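Local coordinates for protein gene activator AphA (Vibrio cholerae, PDB 1YG2) that activates virulence gene expression, probably by binding DNA as a dimer through a winged-helix domain of the PadR type, at residues P4-T9 and K23-S28. Numbering follows the deposited sequence.
Sequences PHVILT and KEFSAS
The ring of F25 reaches across to V6 and I7, and these apolar touches make up the contact between 4-9 and 23-28, which lie on helices 3-13 and 18-25. F25 CZ meets both, 3.6 Å from V6 CG1 and 3.7 Å from I7 CG1. The CE2 side of the ring leans on the valine and the CE1 side on the isoleucine, whose side chain runs at about a right angle to the phenylalanine. In V6 a chi1 of 171° sets CG1 anti to the backbone N, and this is the branch that meets the ring. The backbones stay well apart, with 9.2 Å between I7 CA and F25 CA. These helices are the first two of the winged-helix domain, and all three touching residues are buried; V6 also packs on I29 and W33 of its own chain and on A98 of the second subunit, while I7 touches E43 of helix 37-49.

No hydrogen bond crosses between the two segments. H5 O accepts both T9 N and T9 OG1, the hydroxyl at 2.7 Å, from opposite faces of its carbonyl plane. Where helix 18-25 ends, A27 N bonds to E24 O at 2.9 Å.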
# COMPACT_ATOMS: atom_id res chain seq x y z
N PRO A 4 13.57 -0.48 -13.28
CA PRO A 4 14.78 -1.04 -13.86
C PRO A 4 15.33 -2.23 -13.08
O PRO A 4 15.88 -3.16 -13.68
CB PRO A 4 15.74 0.15 -13.92
CG PRO A 4 15.23 1.10 -12.86
CD PRO A 4 13.73 0.95 -12.96
N HIS A 5 15.18 -2.23 -11.76
CA HIS A 5 15.70 -3.37 -11.00
C HIS A 5 14.84 -4.60 -11.25
O HIS A 5 15.32 -5.73 -11.25
CB HIS A 5 15.74 -3.05 -9.50
CG HIS A 5 16.47 -1.79 -9.19
ND1 HIS A 5 15.82 -0.59 -8.94
CD2 HIS A 5 17.79 -1.51 -9.18
CE1 HIS A 5 16.72 0.37 -8.80
NE2 HIS A 5 17.92 -0.16 -8.94
N VAL A 6 13.55 -4.37 -11.47
CA VAL A 6 12.64 -5.47 -11.76
C VAL A 6 13.08 -6.09 -13.08
O VAL A 6 13.06 -7.31 -13.24
CB VAL A 6 11.19 -4.96 -11.85
CG1 VAL A 6 10.27 -6.08 -12.37
CG2 VAL A 6 10.74 -4.48 -10.47
N ILE A 7 13.51 -5.25 -14.02
CA ILE A 7 13.98 -5.70 -15.32
C ILE A 7 15.36 -6.34 -15.21
O ILE A 7 15.63 -7.38 -15.82
CB ILE A 7 14.03 -4.53 -16.31
CG1 ILE A 7 12.62 -3.98 -16.52
CG2 ILE A 7 14.63 -4.99 -17.63
CD1 ILE A 7 12.59 -2.65 -17.25
N LEU A 8 16.24 -5.74 -14.42
CA LEU A 8 17.58 -6.31 -14.25
C LEU A 8 17.50 -7.72 -13.66
O LEU A 8 18.29 -8.60 -14.01
CB LEU A 8 18.42 -5.42 -13.34
CG LEU A 8 18.88 -4.07 -13.93
CD1 LEU A 8 19.77 -3.32 -12.95
CD2 LEU A 8 19.66 -4.33 -15.20
N THR A 9 16.54 -7.94 -12.77
CA THR A 9 16.36 -9.24 -12.14
C THR A 9 16.11 -10.31 -13.19
O THR A 9 16.68 -11.40 -13.16
CB THR A 9 15.17 -9.23 -11.17
OG1 THR A 9 15.36 -8.20 -10.20
CG2 THR A 9 15.03 -10.58 -10.47
N LYS A 23 6.77 -10.20 -21.80
CA LYS A 23 5.89 -11.34 -21.53
C LYS A 23 5.87 -11.62 -20.03
O LYS A 23 4.89 -12.15 -19.50
CB LYS A 23 6.36 -12.57 -22.29
N GLU A 24 6.96 -11.29 -19.34
CA GLU A 24 7.05 -11.49 -17.91
C GLU A 24 6.11 -10.53 -17.19
O GLU A 24 5.40 -10.92 -16.27
CB GLU A 24 8.48 -11.25 -17.41
CG GLU A 24 9.53 -12.22 -17.93
CD GLU A 24 9.23 -13.66 -17.56
OE1 GLU A 24 8.80 -13.90 -16.41
OE2 GLU A 24 9.43 -14.55 -18.42
N PHE A 25 6.11 -9.27 -17.63
CA PHE A 25 5.28 -8.25 -17.03
C PHE A 25 3.78 -8.48 -17.21
O PHE A 25 2.97 -7.97 -16.43
CB PHE A 25 5.66 -6.85 -17.57
CG PHE A 25 6.90 -6.27 -16.92
CD1 PHE A 25 8.17 -6.60 -17.38
CD2 PHE A 25 6.79 -5.41 -15.84
CE1 PHE A 25 9.32 -6.07 -16.77
CE2 PHE A 25 7.94 -4.88 -15.22
CZ PHE A 25 9.20 -5.22 -15.69
N SER A 26 3.39 -9.25 -18.22
CA SER A 26 1.98 -9.54 -18.41
C SER A 26 1.71 -10.91 -17.79
O SER A 26 0.60 -11.43 -17.87
CB SER A 26 1.60 -9.54 -19.90
OG SER A 26 2.30 -10.53 -20.62
N ALA A 27 2.74 -11.48 -17.17
CA ALA A 27 2.63 -12.78 -16.51
C ALA A 27 2.97 -12.67 -15.02
O ALA A 27 2.45 -11.80 -14.31
CB ALA A 27 3.52 -13.81 -17.20
N SER A 28 3.86 -13.54 -14.54
CA SER A 28 4.24 -13.57 -13.13
C SER A 28 4.66 -12.23 -12.52
O SER A 28 4.34 -11.95 -11.37
CB SER A 28 5.35 -14.60 -12.89
OG SER A 28 6.58 -14.19 -13.46